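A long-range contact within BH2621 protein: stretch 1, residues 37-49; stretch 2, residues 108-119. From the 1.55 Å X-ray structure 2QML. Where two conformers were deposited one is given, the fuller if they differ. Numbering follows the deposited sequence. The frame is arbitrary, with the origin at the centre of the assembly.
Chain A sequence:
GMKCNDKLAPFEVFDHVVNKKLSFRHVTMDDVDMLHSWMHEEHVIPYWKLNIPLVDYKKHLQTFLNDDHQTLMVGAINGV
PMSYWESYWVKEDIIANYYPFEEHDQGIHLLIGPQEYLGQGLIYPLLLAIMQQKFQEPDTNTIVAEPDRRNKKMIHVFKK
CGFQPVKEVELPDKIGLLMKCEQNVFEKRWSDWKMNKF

Stretch 1 (37-49) SWMHEEHVIPYWK
Stretch 2, residues 108-119: IHLLIGPQEYLG

The contact between residues 37-49 and 108-119 of BH2621 illustrates a general principle: a broken helical segment can dock on the end of a strand by laying aromatic rings over aliphatic and glycine surfaces at and just beyond the strand, with the nitrogens of His43 and Trp48 donating to strand carbonyls.

Stretch 1 enters as a helix at Ser37 and Trp38, passes through a type I turn from Trp38 to Glu41, and is extended at Glu41 (phi/psi -73/141°). Residues 42-44 regain helical angles and lead into a helix that runs to Trp48, and Lys49 leaves it with positive phi (57/39°). Glu41 O accepts from Val44 N and Ile45 N, both at 3.0 Å, tying the break to what follows. Stretch 2 is a strand through Ile112, then turns at Gly113 (-83/-73°) into a short 3-10 segment, 115-117. The register sets the CA of Trp38 4.6 Å from the CA of Gly113, and the CA of Val44 7.0 Å from the CA of Leu111. As stretch 1 ascends, these pairings descend stretch 2, from Trp38 at Gly113 through Val44 at Leu111 to Trp48 at Leu110 and His109.

That close approach depends on glycine. Trp38 (chi1 m, chi2 -13°) lays one face of its indole against stretch 2, with Gly113 CA 3.8 Å and Pro114 CD 4.0 Å from the centroid of its five-membered ring; an ideal CB on Gly113 would fall 2.3 Å from Trp38 CD2, a clash.

Leu111 (chi1 p, chi2 85°) supplies the apolar centre. Its CD2 lies 3.7 Å from the centroid of the Trp48 five-membered ring, over the face, 3.7 Å from SE of selenomethionine Met39 and 3.9 Å from Val44 CG1; its CD1 reaches Trp38 CE3 at 4.0 Å. Trp48 (chi1 m, chi2 84°) also uses its edge, where NE1 makes a weak hydrogen bond to Leu110 O (3.5 Å, 139°), and its CH2 lies 3.7 Å from His109 CB.

His43 (chi1 p, chi2 -83°) combines the same two modes. NE2 donates to Ile112 O at 2.7 Å (153°) near the ring plane, while Leu118 CD1 sits over one face, 3.6 Å from the centroid and 5° off the normal. An imidazole can thus bond through its edge and pack through its face at once.

Glu41 (m, m, chi3 -18°) closes the polar side. Its OE1 accepts from Gln115 NE2 (3.0 Å, 161°), the amide being carried there by an m, t side chain. Its OE2 receives a hydrogen bond from a water at 2.8 Å, and that water's oxygen accepts from Gln115 N at 3.1 Å, so the carboxylate meets one residue both directly and through solvent. The contact buries 583 Å² between the stretches, both sides summed.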

# COMPACT_ATOMS: atom_id res chain seq x y z
N SER A 37 -17.31 3.08 2.75
CA SER A 37 -17.87 2.61 1.48
C SER A 37 -16.87 1.70 0.73
O SER A 37 -17.22 0.61 0.23
CB SER A 37 -18.27 3.80 0.61
OG SER A 37 -18.83 3.33 -0.58
N TRP A 38 -15.61 2.10 0.68
CA TRP A 38 -14.59 1.27 0.04
C TRP A 38 -14.43 -0.09 0.71
O TRP A 38 -14.27 -1.11 0.01
CB TRP A 38 -13.22 1.95 -0.02
CG TRP A 38 -13.20 3.25 -0.78
CD1 TRP A 38 -14.16 3.72 -1.57
CD2 TRP A 38 -12.10 4.15 -0.91
NE1 TRP A 38 -13.79 4.93 -2.14
CE2 TRP A 38 -12.52 5.21 -1.76
CE3 TRP A 38 -10.81 4.18 -0.40
CZ2 TRP A 38 -11.70 6.28 -2.08
CZ3 TRP A 38 -10.01 5.27 -0.72
CH2 TRP A 38 -10.46 6.29 -1.53
N MSE A 39 -14.51 -0.11 2.05
CA MSE A 39 -14.43 -1.33 2.84
C MSE A 39 -15.61 -2.29 2.63
O MSE A 39 -15.53 -3.43 3.06
CB MSE A 39 -14.30 -1.01 4.33
CG MSE A 39 -12.95 -0.42 4.68
SE MSE A 39 -11.36 -1.35 3.94
CE MSE A 39 -9.94 -0.36 4.88
N HIS A 40 -16.68 -1.80 2.02
CA HIS A 40 -17.82 -2.62 1.68
C HIS A 40 -17.79 -3.07 0.21
O HIS A 40 -18.70 -3.72 -0.27
CB HIS A 40 -19.13 -1.90 2.07
CG HIS A 40 -19.42 -1.98 3.54
ND1 HIS A 40 -20.29 -2.91 4.07
CD2 HIS A 40 -18.91 -1.29 4.60
CE1 HIS A 40 -20.33 -2.77 5.38
NE2 HIS A 40 -19.48 -1.83 5.74
N GLU A 41 -16.75 -2.74 -0.54
CA GLU A 41 -16.66 -3.20 -1.93
C GLU A 41 -16.34 -4.69 -1.95
O GLU A 41 -15.46 -5.16 -1.20
CB GLU A 41 -15.58 -2.42 -2.68
CG GLU A 41 -15.94 -0.96 -2.93
CD GLU A 41 -16.98 -0.75 -3.99
OE1 GLU A 41 -17.22 -1.67 -4.82
OE2 GLU A 41 -17.55 0.34 -4.01
N GLU A 42 -16.96 -5.41 -2.88
CA GLU A 42 -16.79 -6.87 -2.97
C GLU A 42 -15.37 -7.27 -3.24
O GLU A 42 -14.94 -8.32 -2.75
CB GLU A 42 -17.74 -7.50 -4.01
CG GLU A 42 -19.23 -7.51 -3.59
CD GLU A 42 -19.51 -8.23 -2.26
OE1 GLU A 42 -18.89 -9.28 -1.98
OE2 GLU A 42 -20.36 -7.71 -1.49
N HIS A 43 -14.60 -6.48 -4.00
CA HIS A 43 -13.20 -6.83 -4.26
C HIS A 43 -12.25 -6.56 -3.08
O HIS A 43 -11.11 -6.96 -3.10
CB HIS A 43 -12.71 -6.11 -5.52
CG HIS A 43 -12.68 -4.62 -5.40
ND1 HIS A 43 -13.80 -3.84 -5.61
CD2 HIS A 43 -11.67 -3.76 -5.14
CE1 HIS A 43 -13.48 -2.57 -5.43
NE2 HIS A 43 -12.20 -2.50 -5.13
N VAL A 44 -12.72 -5.82 -2.08
CA VAL A 44 -11.92 -5.45 -0.93
C VAL A 44 -12.19 -6.35 0.30
O VAL A 44 -11.24 -6.76 0.97
CB VAL A 44 -12.21 -3.96 -0.55
CG1 VAL A 44 -11.56 -3.56 0.79
CG2 VAL A 44 -11.79 -2.99 -1.68
N ILE A 45 -13.46 -6.68 0.51
CA ILE A 45 -13.93 -7.42 1.69
C ILE A 45 -13.09 -8.67 2.02
O ILE A 45 -12.65 -8.85 3.14
CB ILE A 45 -15.46 -7.75 1.58
CG1 ILE A 45 -16.28 -6.50 1.68
CG2 ILE A 45 -15.93 -8.73 2.67
CD1 ILE A 45 -17.76 -6.69 1.32
N PRO A 46 -12.83 -9.53 1.01
CA PRO A 46 -12.10 -10.77 1.38
C PRO A 46 -10.72 -10.58 1.95
O PRO A 46 -10.26 -11.44 2.70
CB PRO A 46 -11.98 -11.52 0.04
CG PRO A 46 -12.89 -10.88 -0.87
CD PRO A 46 -13.11 -9.48 -0.43
N TYR A 47 -10.07 -9.47 1.61
CA TYR A 47 -8.71 -9.21 2.01
C TYR A 47 -8.57 -8.27 3.21
O TYR A 47 -7.58 -8.31 3.91
CB TYR A 47 -7.97 -8.64 0.79
CG TYR A 47 -8.02 -9.60 -0.40
CD1 TYR A 47 -7.56 -10.90 -0.26
CD2 TYR A 47 -8.58 -9.26 -1.60
CE1 TYR A 47 -7.61 -11.83 -1.30
CE2 TYR A 47 -8.65 -10.19 -2.67
CZ TYR A 47 -8.15 -11.46 -2.50
OH TYR A 47 -8.20 -12.42 -3.48
N TRP A 48 -9.56 -7.43 3.44
CA TRP A 48 -9.54 -6.44 4.51
C TRP A 48 -10.47 -6.75 5.67
O TRP A 48 -10.16 -6.40 6.81
CB TRP A 48 -9.80 -5.04 3.92
CG TRP A 48 -8.58 -4.50 3.21
CD1 TRP A 48 -8.18 -4.75 1.91
CD2 TRP A 48 -7.60 -3.64 3.76
NE1 TRP A 48 -7.00 -4.12 1.67
CE2 TRP A 48 -6.64 -3.40 2.78
CE3 TRP A 48 -7.45 -3.03 5.00
CZ2 TRP A 48 -5.56 -2.57 3.00
CZ3 TRP A 48 -6.40 -2.22 5.20
CH2 TRP A 48 -5.47 -2.01 4.22
N LYS A 49 -11.61 -7.39 5.38
CA LYS A 49 -12.54 -7.84 6.39
C LYS A 49 -13.02 -6.70 7.29
O LYS A 49 -13.12 -6.84 8.51
CB LYS A 49 -11.90 -9.00 7.19
CG LYS A 49 -11.37 -10.15 6.26
CD LYS A 49 -10.68 -11.31 7.02
CE LYS A 49 -10.30 -12.47 6.09
NZ LYS A 49 -9.09 -12.18 5.25
N ILE A 108 3.87 -2.12 3.42
CA ILE A 108 2.79 -1.44 2.75
C ILE A 108 1.54 -2.30 2.66
O ILE A 108 1.61 -3.53 2.41
CB ILE A 108 3.21 -0.96 1.34
CG1 ILE A 108 2.16 0.05 0.77
CG2 ILE A 108 3.55 -2.14 0.38
CD1 ILE A 108 2.09 1.40 1.55
N HIS A 109 0.41 -1.69 2.98
CA HIS A 109 -0.90 -2.27 2.74
C HIS A 109 -1.61 -1.33 1.78
O HIS A 109 -1.41 -0.10 1.87
CB HIS A 109 -1.76 -2.45 3.98
CG HIS A 109 -1.14 -3.29 5.06
ND1 HIS A 109 -0.91 -4.64 4.89
CD2 HIS A 109 -0.87 -3.01 6.34
CE1 HIS A 109 -0.44 -5.14 6.03
NE2 HIS A 109 -0.34 -4.15 6.90
N LEU A 110 -2.45 -1.85 0.89
CA LEU A 110 -3.15 -0.99 -0.08
C LEU A 110 -4.43 -1.59 -0.60
O LEU A 110 -4.66 -2.79 -0.51
CB LEU A 110 -2.21 -0.71 -1.27
CG LEU A 110 -1.81 -1.88 -2.18
CD1 LEU A 110 -2.85 -2.07 -3.33
CD2 LEU A 110 -0.42 -1.79 -2.79
N LEU A 111 -5.28 -0.72 -1.14
CA LEU A 111 -6.49 -1.11 -1.85
C LEU A 111 -6.90 0.01 -2.79
O LEU A 111 -6.63 1.20 -2.49
CB LEU A 111 -7.63 -1.41 -0.87
CG LEU A 111 -8.27 -0.28 -0.05
CD1 LEU A 111 -9.42 0.49 -0.78
CD2 LEU A 111 -8.81 -0.83 1.26
N ILE A 112 -7.54 -0.37 -3.89
CA ILE A 112 -8.25 0.52 -4.79
C ILE A 112 -9.71 0.36 -4.40
O ILE A 112 -10.25 -0.75 -4.36
CB ILE A 112 -7.99 0.25 -6.28
CG1 ILE A 112 -6.56 0.71 -6.65
CG2 ILE A 112 -8.98 1.02 -7.13
CD1 ILE A 112 -6.15 0.45 -8.15
N GLY A 113 -10.36 1.47 -4.08
CA GLY A 113 -11.76 1.47 -3.59
C GLY A 113 -12.82 1.41 -4.69
O GLY A 113 -13.46 0.39 -4.87
N PRO A 114 -13.00 2.52 -5.41
CA PRO A 114 -14.05 2.55 -6.45
C PRO A 114 -13.76 1.62 -7.61
O PRO A 114 -12.64 1.56 -8.15
CB PRO A 114 -14.04 4.02 -6.91
CG PRO A 114 -13.29 4.73 -5.92
CD PRO A 114 -12.30 3.81 -5.29
N GLN A 115 -14.79 0.85 -7.97
CA GLN A 115 -14.72 -0.07 -9.09
C GLN A 115 -14.28 0.60 -10.37
O GLN A 115 -13.58 -0.02 -11.19
CB GLN A 115 -16.06 -0.72 -9.33
CG GLN A 115 -16.42 -1.66 -8.23
CD GLN A 115 -17.76 -2.28 -8.47
OE1 GLN A 115 -18.07 -2.72 -9.58
NE2 GLN A 115 -18.58 -2.30 -7.44
N GLU A 116 -14.67 1.88 -10.55
CA GLU A 116 -14.34 2.63 -11.76
C GLU A 116 -12.84 2.90 -11.92
O GLU A 116 -12.42 3.44 -12.94
CB GLU A 116 -15.15 3.95 -11.90
CG GLU A 116 -14.87 5.16 -10.93
CD GLU A 116 -15.74 5.18 -9.65
OE1 GLU A 116 -16.31 4.14 -9.25
OE2 GLU A 116 -15.83 6.25 -9.02
N TYR A 117 -12.05 2.56 -10.90
CA TYR A 117 -10.58 2.67 -11.02
C TYR A 117 -9.85 1.34 -11.08
O TYR A 117 -8.62 1.30 -11.06
CB TYR A 117 -10.04 3.58 -9.89
CG TYR A 117 -10.35 5.02 -10.18
CD1 TYR A 117 -9.51 5.78 -11.01
CD2 TYR A 117 -11.51 5.62 -9.69
CE1 TYR A 117 -9.81 7.10 -11.30
CE2 TYR A 117 -11.82 6.93 -9.98
CZ TYR A 117 -10.98 7.67 -10.80
OH TYR A 117 -11.30 8.97 -11.10
N LEU A 118 -10.61 0.25 -11.19
CA LEU A 118 -10.03 -1.07 -11.36
C LEU A 118 -9.88 -1.41 -12.84
O LEU A 118 -10.58 -0.87 -13.71
CB LEU A 118 -10.90 -2.14 -10.72
CG LEU A 118 -11.19 -2.07 -9.22
CD1 LEU A 118 -12.28 -3.11 -8.85
CD2 LEU A 118 -9.89 -2.23 -8.43
N GLY A 119 -8.98 -2.34 -13.12
CA GLY A 119 -8.81 -2.89 -14.45
C GLY A 119 -8.19 -2.00 -15.47
O GLY A 119 -8.27 -2.28 -16.65
O HOH W 1 -17.51 1.25 -6.61